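Local coordinates for alpha-glucosidase (PDB 6PNR), which probably hydrolyses alpha-linked sulfoquinovosides, the glycosides of the sulfolipid sugar, as a glycoside hydrolase of family 31, at residues G15-L20 with A107-E112; L20-E25 with L57-V62; K177-V182 with T225-R230. All blocks are in the same frame, centred on the assembly; numbering follows the deposited sequence.

Interaction 1: residues G15-L20 with A107-E112; sequences GEKRIL and AADKEE
K17 and D109 bring their side chains together at about a right angle, a worked example of a strand and a loop joined by a long surface ion pair and one backbone bond. The nearest approach is made by CE of K17, 3.2 Å from OD2 of D109. K17 NZ stands 3.6 Å from the same oxygen, so the salt bridge is long and the last methylene lies closer than the ammonium group. A bend at chi2 (136°) sets the CD of K17 off the extended course. The second carboxylate oxygen is used by water: D109 OD1 accepts from a molecule 3.0 Å away, which in turn takes a weak bond from K17 NZ at 3.4 Å.

Farther along, the contact passes to the backbone. The methyl of A107 points toward the strand, its CB 3.5 Å from R18 O, and A107 N donates to I19 O at 2.7 Å. This bond is bent, with an angle of 137° at the hydrogen, and the donor sits above the carbonyl plane, 46° out of it. I19 and L20 face L12 in a classic beta bulge, while D109 to E112 form a type I turn whose first and last carbonyls both receive NH1 of R127. Strand 17-22, outermost in its sheet, thus meets the turn linking strands 101-107 and 114-118 of two other sheets, consistent with family 31's N-terminal beta-sandwich.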
ATOM      1  N   GLY A  15     -35.763 -15.976  10.335  1.00 59.69           N
ATOM      2  CA  GLY A  15     -36.259 -16.271  11.660  1.00 61.59           C
ATOM      3  C   GLY A  15     -36.664 -14.992  12.363  1.00 60.21           C
ATOM      4  O   GLY A  15     -37.516 -14.244  11.871  1.00 57.02           O
ATOM      5  N   GLU A  16     -36.049 -14.726  13.514  1.00 57.26           N
ATOM      6  CA  GLU A  16     -36.266 -13.481  14.237  1.00 68.14           C
ATOM      7  C   GLU A  16     -35.060 -12.550  14.149  1.00 62.81           C
ATOM      8  O   GLU A  16     -34.934 -11.618  14.951  1.00 63.82           O
ATOM      9  CB  GLU A  16     -36.620 -13.779  15.694  1.00 69.77           C
ATOM     10  CG  GLU A  16     -37.897 -14.590  15.855  1.00 72.29           C
ATOM     11  CD  GLU A  16     -37.958 -15.311  17.188  1.00 81.57           C
ATOM     12  OE1 GLU A  16     -37.605 -14.692  18.219  1.00 72.73           O
ATOM     13  OE2 GLU A  16     -38.345 -16.503  17.199  1.00 78.27           O
ATOM     14  N   LYS A  17     -34.172 -12.778  13.184  1.00 59.73           N
ATOM     15  CA  LYS A  17     -33.000 -11.937  12.971  1.00 57.98           C
ATOM     16  C   LYS A  17     -33.215 -11.107  11.711  1.00 46.30           C
ATOM     17  O   LYS A  17     -33.462 -11.658  10.635  1.00 47.56           O
ATOM     18  CB  LYS A  17     -31.734 -12.787  12.858  1.00 51.98           C
ATOM     19  CG  LYS A  17     -30.498 -12.176  13.497  1.00 53.05           C
ATOM     20  CD  LYS A  17     -29.744 -13.237  14.293  1.00 55.86           C
ATOM     21  CE  LYS A  17     -28.508 -12.668  14.972  1.00 55.01           C
ATOM     22  NZ  LYS A  17     -27.873 -13.668  15.885  1.00 57.11           N
ATOM     23  N   ARG A  18     -33.130  -9.789  11.850  1.00 49.99           N
ATOM     24  CA  ARG A  18     -33.278  -8.884  10.718  1.00 50.24           C
ATOM     25  C   ARG A  18     -31.993  -8.902   9.892  1.00 50.75           C
ATOM     26  O   ARG A  18     -30.913  -8.614  10.418  1.00 47.35           O
ATOM     27  CB  ARG A  18     -33.589  -7.473  11.214  1.00 48.99           C
ATOM     28  CG  ARG A  18     -34.041  -6.501  10.134  1.00 54.93           C
ATOM     29  CD  ARG A  18     -34.328  -5.109  10.694  1.00 58.42           C
ATOM     30  NE  ARG A  18     -33.192  -4.559  11.436  1.00 68.16           N
ATOM     31  CZ  ARG A  18     -33.136  -4.477  12.762  1.00 70.60           C
ATOM     32  NH1 ARG A  18     -34.158  -4.903  13.494  1.00 77.25           N
ATOM     33  NH2 ARG A  18     -32.063  -3.967  13.357  1.00 70.37           N
ATOM     34  N   ILE A  19     -32.096  -9.246   8.610  1.00 44.12           N
ATOM     35  CA  ILE A  19     -30.921  -9.250   7.742  1.00 41.40           C
ATOM     36  C   ILE A  19     -30.921  -8.115   6.721  1.00 42.74           C
ATOM     37  O   ILE A  19     -29.842  -7.767   6.215  1.00 42.31           O
ATOM     38  CB  ILE A  19     -30.739 -10.605   7.027  1.00 40.92           C
ATOM     39  CG1 ILE A  19     -31.879 -10.871   6.057  1.00 44.82           C
ATOM     40  CG2 ILE A  19     -30.605 -11.744   8.026  1.00 39.00           C
ATOM     41  CD1 ILE A  19     -31.574 -12.012   5.102  1.00 43.64           C
ATOM     42  N   LEU A  20     -32.071  -7.530   6.396  1.00 36.73           N
ATOM     43  CA  LEU A  20     -32.127  -6.393   5.488  1.00 35.44           C
ATOM     44  C   LEU A  20     -32.963  -5.287   6.105  1.00 42.55           C
ATOM     45  O   LEU A  20     -33.976  -5.553   6.759  1.00 40.94           O
ATOM     46  CB  LEU A  20     -32.729  -6.761   4.121  1.00 36.81           C
ATOM     47  CG  LEU A  20     -31.929  -7.667   3.183  1.00 37.36           C
ATOM     48  CD1 LEU A  20     -32.602  -7.738   1.825  1.00 33.09           C
ATOM     49  CD2 LEU A  20     -30.484  -7.172   3.035  1.00 30.74           C
ATOM     50  N   ALA A 107     -27.864  -6.028   6.996  1.00 33.59           N
ATOM     51  CA  ALA A 107     -27.868  -5.836   8.439  1.00 31.97           C
ATOM     52  C   ALA A 107     -27.055  -6.923   9.128  1.00 31.44           C
ATOM     53  O   ALA A 107     -27.134  -8.101   8.777  1.00 34.12           O
ATOM     54  CB  ALA A 107     -29.311  -5.840   8.965  1.00 37.63           C
ATOM     55  N   ALA A 108     -26.289  -6.532  10.142  1.00 38.59           N
ATOM     56  CA  ALA A 108     -25.423  -7.478  10.830  1.00 35.55           C
ATOM     57  C   ALA A 108     -25.298  -7.075  12.289  1.00 37.12           C
ATOM     58  O   ALA A 108     -25.698  -5.982  12.689  1.00 40.90           O
ATOM     59  CB  ALA A 108     -24.047  -7.542  10.164  1.00 32.75           C
ATOM     60  N   ASP A 109     -24.724  -7.965  13.089  1.00 39.75           N
ATOM     61  CA  ASP A 109     -24.389  -7.636  14.463  1.00 43.03           C
ATOM     62  C   ASP A 109     -22.954  -8.066  14.741  1.00 46.77           C
ATOM     63  O   ASP A 109     -22.333  -8.790  13.956  1.00 39.03           O
ATOM     64  CB  ASP A 109     -25.377  -8.270  15.458  1.00 44.30           C
ATOM     65  CG  ASP A 109     -25.394  -9.789  15.405  1.00 49.30           C
ATOM     66  OD1 ASP A 109     -24.353 -10.411  15.111  1.00 44.08           O
ATOM     67  OD2 ASP A 109     -26.466 -10.371  15.673  1.00 52.82           O
ATOM     68  N   LYS A 110     -22.439  -7.624  15.893  1.00 43.77           N
ATOM     69  CA  LYS A 110     -21.010  -7.737  16.164  1.00 45.70           C
ATOM     70  C   LYS A 110     -20.543  -9.189  16.216  1.00 43.25           C
ATOM     71  O   LYS A 110     -19.416  -9.485  15.811  1.00 38.22           O
ATOM     72  CB  LYS A 110     -20.672  -7.012  17.471  1.00 49.06           C
ATOM     73  CG  LYS A 110     -19.183  -6.952  17.784  1.00 56.26           C
ATOM     74  CD  LYS A 110     -18.901  -6.247  19.113  1.00 66.26           C
ATOM     75  CE  LYS A 110     -17.398  -6.128  19.370  1.00 71.71           C
ATOM     76  NZ  LYS A 110     -17.079  -5.393  20.629  1.00 83.45           N
ATOM     77  N   GLU A 111     -21.387 -10.108  16.684  1.00 43.60           N
ATOM     78  CA  GLU A 111     -20.953 -11.486  16.879  1.00 44.34           C
ATOM     79  C   GLU A 111     -21.053 -12.340  15.617  1.00 39.46           C
ATOM     80  O   GLU A 111     -20.586 -13.482  15.624  1.00 38.63           O
ATOM     81  CB  GLU A 111     -21.768 -12.143  17.999  1.00 50.87           C
ATOM     82  CG  GLU A 111     -21.664 -11.452  19.362  1.00 53.55           C
ATOM     83  CD  GLU A 111     -22.524 -10.191  19.468  1.00 58.24           C
ATOM     84  OE1 GLU A 111     -23.394  -9.970  18.593  1.00 53.64           O
ATOM     85  OE2 GLU A 111     -22.325  -9.416  20.429  1.00 61.48           O
ATOM     86  N   GLU A 112     -21.650 -11.827  14.550  1.00 36.17           N
ATOM     87  CA  GLU A 112     -21.850 -12.599  13.334  1.00 35.97           C
ATOM     88  C   GLU A 112     -20.521 -12.879  12.628  1.00 33.67           C
ATOM     89  O   GLU A 112     -19.594 -12.064  12.646  1.00 32.84           O
ATOM     90  CB  GLU A 112     -22.785 -11.831  12.399  1.00 35.56           C
ATOM     91  CG  GLU A 112     -23.070 -12.492  11.066  1.00 37.72           C
ATOM     92  CD  GLU A 112     -24.040 -11.676  10.231  1.00 38.34           C
ATOM     93  OE1 GLU A 112     -24.575 -10.676  10.766  1.00 37.63           O
ATOM     94  OE2 GLU A 112     -24.258 -12.023   9.051  1.00 38.55           O
TER
HETATM   95  O   HOH W   1     -24.534 -13.344  15.540  1.00 43.84           O

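Interaction 2: residues L20-E25 with L57-V62; sequences LEHSKE and LKLTDV
H22 reaches its imidazole to L57 and L59, joining the end of strand 17-22 to the connection into strand 61-64 within the N-terminal beta-sandwich. The tight part is the ring itself. With CG anti to the backbone N (chi1 178°), the imidazole extends across to the second segment, where its CE1 meets L57 O at 3.2 Å, edge on and in the ring plane. L59 CB approaches obliquely and is shared by two ring atoms, lying 3.5 Å from both NE2 and CD2 of H22; the CD2 methyl of L59 adds a lighter touch. Outside the two segments, ND1 of H22 is hydrogen-bonded to the amide of M28, and F73 pairs with the ring edge to face, so the imidazole is fixed in rotation from several directions. An alanine here would probably leave the M28 amide without its mate and open a gap beside L59 and F73.

The loose side belongs to two exposed lysines. K24 CD comes no nearer than 4.3 Å to K58 NZ, and the two ammonium groups, with K24 NZ and K58 NZ 5.6 Å apart, probably repel each other mildly rather than draw the segments together. No direct hydrogen bond joins the segments; a water does so instead, held 2.7 Å from H22 NE2 and accepting from the backbone N of L59 at 3.0 Å.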
ATOM      1  N   LEU A  20     -32.071  -7.530   6.396  1.00 36.73           N
ATOM      2  CA  LEU A  20     -32.127  -6.393   5.488  1.00 35.44           C
ATOM      3  C   LEU A  20     -32.963  -5.287   6.105  1.00 42.55           C
ATOM      4  O   LEU A  20     -33.976  -5.553   6.759  1.00 40.94           O
ATOM      5  CB  LEU A  20     -32.729  -6.761   4.121  1.00 36.81           C
ATOM      6  CG  LEU A  20     -31.929  -7.667   3.183  1.00 37.36           C
ATOM      7  CD1 LEU A  20     -32.602  -7.738   1.825  1.00 33.09           C
ATOM      8  CD2 LEU A  20     -30.484  -7.172   3.035  1.00 30.74           C
ATOM      9  N   GLU A  21     -32.547  -4.046   5.878  1.00 38.64           N
ATOM     10  CA  GLU A  21     -33.335  -2.902   6.315  1.00 44.03           C
ATOM     11  C   GLU A  21     -33.073  -1.729   5.390  1.00 44.20           C
ATOM     12  O   GLU A  21     -31.931  -1.491   4.986  1.00 44.40           O
ATOM     13  CB  GLU A  21     -33.011  -2.507   7.759  1.00 49.81           C
ATOM     14  CG  GLU A  21     -33.809  -1.302   8.248  1.00 64.74           C
ATOM     15  CD  GLU A  21     -33.422  -0.869   9.648  1.00 71.21           C
ATOM     16  OE1 GLU A  21     -32.664  -1.607  10.318  1.00 71.58           O
ATOM     17  OE2 GLU A  21     -33.874   0.216  10.076  1.00 74.30           O
ATOM     18  N   HIS A  22     -34.139  -1.014   5.042  1.00 38.95           N
ATOM     19  CA  HIS A  22     -34.027   0.303   4.435  1.00 43.25           C
ATOM     20  C   HIS A  22     -34.942   1.265   5.171  1.00 50.72           C
ATOM     21  O   HIS A  22     -36.165   1.110   5.136  1.00 51.20           O
ATOM     22  CB  HIS A  22     -34.381   0.310   2.951  1.00 39.62           C
ATOM     23  CG  HIS A  22     -34.299   1.677   2.347  1.00 44.77           C
ATOM     24  ND1 HIS A  22     -33.142   2.174   1.782  1.00 45.16           N
ATOM     25  CD2 HIS A  22     -35.211   2.677   2.274  1.00 42.57           C
ATOM     26  CE1 HIS A  22     -33.354   3.409   1.360  1.00 45.22           C
ATOM     27  NE2 HIS A  22     -34.601   3.737   1.647  1.00 44.25           N
ATOM     28  N   SER A  23     -34.347   2.253   5.829  1.00 49.04           N
ATOM     29  CA  SER A  23     -35.064   3.403   6.354  1.00 53.93           C
ATOM     30  C   SER A  23     -34.245   4.636   6.017  1.00 54.50           C
ATOM     31  O   SER A  23     -33.131   4.534   5.496  1.00 51.04           O
ATOM     32  CB  SER A  23     -35.297   3.291   7.864  1.00 58.49           C
ATOM     33  OG  SER A  23     -34.082   3.048   8.549  1.00 56.72           O
ATOM     34  N   LYS A  24     -34.799   5.817   6.303  1.00 57.99           N
ATOM     35  CA  LYS A  24     -33.999   7.020   6.115  1.00 56.54           C
ATOM     36  C   LYS A  24     -32.786   7.021   7.037  1.00 53.83           C
ATOM     37  O   LYS A  24     -31.720   7.517   6.656  1.00 51.46           O
ATOM     38  CB  LYS A  24     -34.844   8.278   6.330  1.00 62.24           C
ATOM     39  CG  LYS A  24     -34.179   9.535   5.759  1.00 65.46           C
ATOM     40  CD  LYS A  24     -35.061  10.777   5.868  1.00 70.99           C
ATOM     41  CE  LYS A  24     -35.108  11.310   7.291  1.00 67.69           C
ATOM     42  NZ  LYS A  24     -35.832  12.613   7.365  1.00 72.60           N
ATOM     43  N   GLU A  25     -32.915   6.442   8.237  1.00 56.07           N
ATOM     44  CA  GLU A  25     -31.791   6.385   9.168  1.00 60.18           C
ATOM     45  C   GLU A  25     -30.761   5.330   8.776  1.00 59.97           C
ATOM     46  O   GLU A  25     -29.562   5.524   9.016  1.00 55.21           O
ATOM     47  CB  GLU A  25     -32.284   6.104  10.591  1.00 61.39           C
ATOM     48  CG  GLU A  25     -33.241   7.145  11.155  1.00 77.38           C
ATOM     49  CD  GLU A  25     -34.689   6.924  10.725  1.00 83.55           C
ATOM     50  OE1 GLU A  25     -35.012   5.825  10.215  1.00 74.54           O
ATOM     51  OE2 GLU A  25     -35.506   7.856  10.902  1.00 89.78           O
ATOM     52  N   LEU A  57     -29.999   6.227  -1.387  1.00 38.66           N
ATOM     53  CA  LEU A  57     -31.242   6.371  -2.122  1.00 40.89           C
ATOM     54  C   LEU A  57     -32.399   6.595  -1.158  1.00 43.38           C
ATOM     55  O   LEU A  57     -32.405   6.077  -0.036  1.00 40.66           O
ATOM     56  CB  LEU A  57     -31.512   5.131  -2.969  1.00 40.00           C
ATOM     57  CG  LEU A  57     -30.547   4.871  -4.124  1.00 38.86           C
ATOM     58  CD1 LEU A  57     -30.953   3.589  -4.824  1.00 41.82           C
ATOM     59  CD2 LEU A  57     -30.567   6.037  -5.079  1.00 40.04           C
ATOM     60  N   LYS A  58     -33.387   7.368  -1.610  1.00 46.11           N
ATOM     61  CA  LYS A  58     -34.629   7.581  -0.875  1.00 42.22           C
ATOM     62  C   LYS A  58     -35.697   6.641  -1.413  1.00 43.80           C
ATOM     63  O   LYS A  58     -35.882   6.548  -2.630  1.00 42.30           O
ATOM     64  CB  LYS A  58     -35.104   9.030  -1.001  1.00 44.62           C
ATOM     65  CG  LYS A  58     -34.252  10.057  -0.285  1.00 52.34           C
ATOM     66  CD  LYS A  58     -34.843  11.454  -0.460  1.00 60.89           C
ATOM     67  CE  LYS A  58     -34.178  12.469   0.464  1.00 67.62           C
ATOM     68  NZ  LYS A  58     -34.596  12.297   1.889  1.00 72.11           N
ATOM     69  N   LEU A  59     -36.388   5.942  -0.506  1.00 40.17           N
ATOM     70  CA  LEU A  59     -37.511   5.074  -0.868  1.00 44.66           C
ATOM     71  C   LEU A  59     -38.752   5.937  -1.078  1.00 51.69           C
ATOM     72  O   LEU A  59     -39.297   6.491  -0.118  1.00 47.24           O
ATOM     73  CB  LEU A  59     -37.759   4.033   0.222  1.00 42.61           C
ATOM     74  CG  LEU A  59     -38.928   3.057   0.040  1.00 48.28           C
ATOM     75  CD1 LEU A  59     -38.841   2.298  -1.276  1.00 46.09           C
ATOM     76  CD2 LEU A  59     -38.999   2.079   1.213  1.00 50.10           C
ATOM     77  N   THR A  60     -39.207   6.046  -2.329  1.00 48.74           N
ATOM     78  CA  THR A  60     -40.291   6.957  -2.673  1.00 54.36           C
ATOM     79  C   THR A  60     -41.594   6.271  -3.069  1.00 52.38           C
ATOM     80  O   THR A  60     -42.608   6.958  -3.208  1.00 53.89           O
ATOM     81  CB  THR A  60     -39.862   7.887  -3.817  1.00 47.93           C
ATOM     82  OG1 THR A  60     -39.420   7.099  -4.927  1.00 55.62           O
ATOM     83  CG2 THR A  60     -38.739   8.804  -3.366  1.00 49.84           C
ATOM     84  N   ASP A  61     -41.602   4.957  -3.268  1.00 53.63           N
ATOM     85  CA  ASP A  61     -42.845   4.265  -3.580  1.00 54.13           C
ATOM     86  C   ASP A  61     -42.691   2.789  -3.248  1.00 54.23           C
ATOM     87  O   ASP A  61     -41.625   2.201  -3.457  1.00 46.24           O
ATOM     88  CB  ASP A  61     -43.245   4.440  -5.053  1.00 51.68           C
ATOM     89  CG  ASP A  61     -44.755   4.323  -5.267  1.00 69.16           C
ATOM     90  OD1 ASP A  61     -45.503   4.353  -4.260  1.00 64.87           O
ATOM     91  OD2 ASP A  61     -45.195   4.193  -6.434  1.00 60.32           O
ATOM     92  N   VAL A  62     -43.761   2.206  -2.722  1.00 48.80           N
ATOM     93  CA  VAL A  62     -43.830   0.785  -2.414  1.00 54.38           C
ATOM     94  C   VAL A  62     -45.107   0.236  -3.030  1.00 58.22           C
ATOM     95  O   VAL A  62     -46.185   0.807  -2.840  1.00 55.80           O
ATOM     96  CB  VAL A  62     -43.806   0.528  -0.894  1.00 55.03           C
ATOM     97  CG1 VAL A  62     -44.045  -0.940  -0.607  1.00 53.37           C
ATOM     98  CG2 VAL A  62     -42.487   1.001  -0.284  1.00 51.92           C
TER
HETATM   99  O   HOH W   2     -35.528   6.230   2.329  1.00 43.59           O

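Interaction 3: residues K177-V182 with T225-R230; sequences KYYLHV and TTYFGR
H181 and F228 form a T-shaped (edge-to-face) aromatic pair between this strand and the helix end. H181 CG lies anti to the backbone N (chi1 177°), which carries the ring toward the helix. The edge of F228 is turned to the face of H181, the ring planes stand at 90° and the centroids are 4.8 Å apart; F228 CZ lies above the imidazole, offset toward its rim. Within the helix, CD2 of Y227 lies over the centre of the F228 ring, 3.6 Å above its plane, so F228 presents an edge to one neighbour and a face to another.

Van der Waals contacts flank the stack. H181 CD2 sits 3.9 Å from Y227 CE2, at the edge of the tyrosine ring. From Y179, OH touches Y227 CB at 3.6 Å and CE1 reaches F228 CE2 at 4.2 Å.

Polar atoms are served from elsewhere, and no hydrogen bond crosses the contact. H181 ND1 bonds with T171, and Y179 OH with E212 and R210, the latter also making a cation-pi contact with Y227. R230, just past the helix, reaches back to it, its NE donating to T225 OG1 at 2.9 Å, nearly straight at 168°.

Helix 217-228 thus rests its final turn on strand 178-182, which runs between strands 208-213 and 168-174, while F228 also touches Q169, T171 and A445.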
ATOM      1  N   LYS A 177     -27.132 -18.368   9.078  1.00 38.29           N
ATOM      2  CA  LYS A 177     -27.551 -19.533   8.291  1.00 38.08           C
ATOM      3  C   LYS A 177     -28.338 -19.120   7.049  1.00 40.13           C
ATOM      4  O   LYS A 177     -29.428 -19.622   6.771  1.00 37.60           O
ATOM      5  CB  LYS A 177     -28.337 -20.528   9.142  1.00 37.64           C
ATOM      6  CG  LYS A 177     -27.444 -21.350  10.059  1.00 42.90           C
ATOM      7  CD  LYS A 177     -28.239 -22.373  10.842  1.00 53.38           C
ATOM      8  CE  LYS A 177     -27.481 -22.813  12.077  1.00 47.78           C
ATOM      9  NZ  LYS A 177     -28.193 -23.882  12.819  1.00 54.49           N
ATOM     10  N   TYR A 178     -27.761 -18.185   6.301  1.00 31.57           N
ATOM     11  CA  TYR A 178     -28.162 -17.886   4.938  1.00 33.14           C
ATOM     12  C   TYR A 178     -26.897 -17.737   4.099  1.00 36.26           C
ATOM     13  O   TYR A 178     -25.802 -17.507   4.625  1.00 31.30           O
ATOM     14  CB  TYR A 178     -29.025 -16.608   4.851  1.00 34.51           C
ATOM     15  CG  TYR A 178     -28.288 -15.295   5.148  1.00 38.10           C
ATOM     16  CD1 TYR A 178     -27.529 -14.662   4.168  1.00 34.09           C
ATOM     17  CD2 TYR A 178     -28.377 -14.679   6.396  1.00 35.92           C
ATOM     18  CE1 TYR A 178     -26.861 -13.484   4.423  1.00 35.40           C
ATOM     19  CE2 TYR A 178     -27.715 -13.493   6.660  1.00 31.39           C
ATOM     20  CZ  TYR A 178     -26.954 -12.899   5.669  1.00 38.15           C
ATOM     21  OH  TYR A 178     -26.280 -11.715   5.901  1.00 33.18           O
ATOM     22  N   TYR A 179     -27.050 -17.891   2.789  1.00 37.17           N
ATOM     23  CA  TYR A 179     -26.044 -17.435   1.845  1.00 35.52           C
ATOM     24  C   TYR A 179     -26.659 -16.344   0.989  1.00 33.45           C
ATOM     25  O   TYR A 179     -27.877 -16.306   0.785  1.00 32.93           O
ATOM     26  CB  TYR A 179     -25.491 -18.574   0.957  1.00 34.49           C
ATOM     27  CG  TYR A 179     -26.335 -18.964  -0.242  1.00 31.35           C
ATOM     28  CD1 TYR A 179     -26.183 -18.327  -1.475  1.00 33.50           C
ATOM     29  CD2 TYR A 179     -27.238 -20.009  -0.157  1.00 31.49           C
ATOM     30  CE1 TYR A 179     -26.944 -18.708  -2.575  1.00 37.55           C
ATOM     31  CE2 TYR A 179     -27.994 -20.397  -1.247  1.00 33.78           C
ATOM     32  CZ  TYR A 179     -27.859 -19.742  -2.442  1.00 33.84           C
ATOM     33  OH  TYR A 179     -28.629 -20.142  -3.515  1.00 34.69           O
ATOM     34  N   LEU A 180     -25.806 -15.448   0.507  1.00 26.98           N
ATOM     35  CA  LEU A 180     -26.217 -14.349  -0.346  1.00 26.58           C
ATOM     36  C   LEU A 180     -25.297 -14.336  -1.553  1.00 29.87           C
ATOM     37  O   LEU A 180     -24.072 -14.409  -1.403  1.00 28.23           O
ATOM     38  CB  LEU A 180     -26.158 -13.001   0.401  1.00 27.31           C
ATOM     39  CG  LEU A 180     -26.585 -11.713  -0.316  1.00 23.88           C
ATOM     40  CD1 LEU A 180     -26.959 -10.660   0.710  1.00 28.07           C
ATOM     41  CD2 LEU A 180     -25.502 -11.169  -1.227  1.00 25.40           C
ATOM     42  N   HIS A 181     -25.885 -14.235  -2.734  1.00 28.02           N
ATOM     43  CA  HIS A 181     -25.152 -14.200  -3.988  1.00 28.79           C
ATOM     44  C   HIS A 181     -25.533 -12.942  -4.748  1.00 35.90           C
ATOM     45  O   HIS A 181     -26.721 -12.613  -4.851  1.00 31.42           O
ATOM     46  CB  HIS A 181     -25.463 -15.426  -4.856  1.00 29.83           C
ATOM     47  CG  HIS A 181     -24.786 -15.386  -6.188  1.00 32.13           C
ATOM     48  ND1 HIS A 181     -23.413 -15.348  -6.313  1.00 28.95           N
ATOM     49  CD2 HIS A 181     -25.284 -15.341  -7.447  1.00 33.94           C
ATOM     50  CE1 HIS A 181     -23.093 -15.295  -7.598  1.00 33.08           C
ATOM     51  NE2 HIS A 181     -24.211 -15.295  -8.306  1.00 33.78           N
ATOM     52  N   VAL A 182     -24.532 -12.239  -5.276  1.00 30.98           N
ATOM     53  CA  VAL A 182     -24.754 -11.117  -6.178  1.00 27.15           C
ATOM     54  C   VAL A 182     -24.516 -11.618  -7.596  1.00 35.58           C
ATOM     55  O   VAL A 182     -23.402 -12.035  -7.935  1.00 30.23           O
ATOM     56  CB  VAL A 182     -23.834  -9.925  -5.852  1.00 30.17           C
ATOM     57  CG1 VAL A 182     -24.130  -8.743  -6.789  1.00 28.72           C
ATOM     58  CG2 VAL A 182     -23.981  -9.505  -4.388  1.00 28.80           C
ATOM     59  N   THR A 225     -25.572 -25.655  -3.822  1.00 24.56           N
ATOM     60  CA  THR A 225     -25.169 -26.424  -4.992  1.00 29.41           C
ATOM     61  C   THR A 225     -26.349 -26.772  -5.892  1.00 33.77           C
ATOM     62  O   THR A 225     -26.157 -26.966  -7.097  1.00 31.02           O
ATOM     63  CB  THR A 225     -24.435 -27.690  -4.555  1.00 29.60           C
ATOM     64  OG1 THR A 225     -25.244 -28.423  -3.624  1.00 29.31           O
ATOM     65  CG2 THR A 225     -23.120 -27.320  -3.881  1.00 29.90           C
ATOM     66  N   THR A 226     -27.573 -26.840  -5.348  1.00 31.31           N
ATOM     67  CA  THR A 226     -28.736 -26.875  -6.234  1.00 29.13           C
ATOM     68  C   THR A 226     -28.743 -25.656  -7.153  1.00 31.48           C
ATOM     69  O   THR A 226     -29.056 -25.764  -8.345  1.00 30.59           O
ATOM     70  CB  THR A 226     -30.035 -26.950  -5.421  1.00 33.31           C
ATOM     71  OG1 THR A 226     -30.109 -28.220  -4.759  1.00 33.41           O
ATOM     72  CG2 THR A 226     -31.261 -26.796  -6.345  1.00 34.95           C
ATOM     73  N   TYR A 227     -28.336 -24.497  -6.632  1.00 28.63           N
ATOM     74  CA  TYR A 227     -28.340 -23.286  -7.447  1.00 27.79           C
ATOM     75  C   TYR A 227     -27.114 -23.196  -8.353  1.00 30.29           C
ATOM     76  O   TYR A 227     -27.238 -22.897  -9.541  1.00 30.26           O
ATOM     77  CB  TYR A 227     -28.420 -22.039  -6.557  1.00 30.29           C
ATOM     78  CG  TYR A 227     -28.378 -20.755  -7.355  1.00 35.95           C
ATOM     79  CD1 TYR A 227     -29.399 -20.436  -8.243  1.00 35.03           C
ATOM     80  CD2 TYR A 227     -27.315 -19.869  -7.235  1.00 33.25           C
ATOM     81  CE1 TYR A 227     -29.361 -19.273  -8.994  1.00 33.31           C
ATOM     82  CE2 TYR A 227     -27.276 -18.694  -7.978  1.00 35.91           C
ATOM     83  CZ  TYR A 227     -28.304 -18.406  -8.854  1.00 39.36           C
ATOM     84  OH  TYR A 227     -28.277 -17.247  -9.602  1.00 43.84           O
ATOM     85  N   PHE A 228     -25.915 -23.418  -7.807  1.00 30.26           N
ATOM     86  CA  PHE A 228     -24.696 -23.208  -8.590  1.00 33.16           C
ATOM     87  C   PHE A 228     -24.275 -24.435  -9.390  1.00 33.99           C
ATOM     88  O   PHE A 228     -23.661 -24.285 -10.455  1.00 32.02           O
ATOM     89  CB  PHE A 228     -23.537 -22.801  -7.681  1.00 30.54           C
ATOM     90  CG  PHE A 228     -23.650 -21.406  -7.120  1.00 31.05           C
ATOM     91  CD1 PHE A 228     -23.571 -20.301  -7.952  1.00 31.17           C
ATOM     92  CD2 PHE A 228     -23.797 -21.200  -5.758  1.00 35.15           C
ATOM     93  CE1 PHE A 228     -23.652 -19.013  -7.442  1.00 29.14           C
ATOM     94  CE2 PHE A 228     -23.879 -19.897  -5.237  1.00 32.05           C
ATOM     95  CZ  PHE A 228     -23.804 -18.811  -6.084  1.00 29.31           C
ATOM     96  N   GLY A 229     -24.563 -25.638  -8.889  1.00 31.89           N
ATOM     97  CA  GLY A 229     -24.147 -26.859  -9.553  1.00 32.61           C
ATOM     98  C   GLY A 229     -23.455 -27.845  -8.637  1.00 33.28           C
ATOM     99  O   GLY A 229     -23.005 -27.480  -7.546  1.00 32.13           O
ATOM    100  N   ARG A 230     -23.381 -29.107  -9.060  1.00 28.99           N
ATOM    101  CA  ARG A 230     -22.678 -30.144  -8.320  1.00 25.89           C
ATOM    102  C   ARG A 230     -21.675 -30.841  -9.229  1.00 26.20           C
ATOM    103  O   ARG A 230     -21.900 -30.984 -10.433  1.00 28.56           O
ATOM    104  CB  ARG A 230     -23.653 -31.176  -7.726  1.00 24.60           C
ATOM    105  CG  ARG A 230     -24.300 -30.671  -6.432  1.00 28.61           C
ATOM    106  CD  ARG A 230     -25.493 -31.477  -6.011  1.00 35.60           C
ATOM    107  NE  ARG A 230     -26.259 -30.767  -4.988  1.00 36.02           N
ATOM    108  CZ  ARG A 230     -27.522 -31.040  -4.690  1.00 39.76           C
ATOM    109  NH1 ARG A 230     -28.149 -32.008  -5.340  1.00 39.64           N
ATOM    110  NH2 ARG A 230     -28.158 -30.347  -3.751  1.00 35.21           N
TER

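In the fold
Interactions 1 and 2 lie within the N-terminal sandwich and share L20 and strand 17-22, their centres about 18 Å apart; interaction 3 joins the sandwich to helix 217-228. Interaction 1 meets interaction 3, about 19 Å away between centres, through two parts of Y178, its ring and its hydroxyl: I19 CG2 packs 3.6 Å from Y178 CE2, and E112 OE2 lies 3.8 Å from Y178 OH. Interactions 2 and 3 do not touch, although both reach the same sheet. None contributes a residue to the inhibitor pocket. Interaction 3 lies deepest, its centre about 16 Å from the chain's, against 28 and 37 Å for interactions 1 and 2; it touches A445, four positions after pocket residue R441.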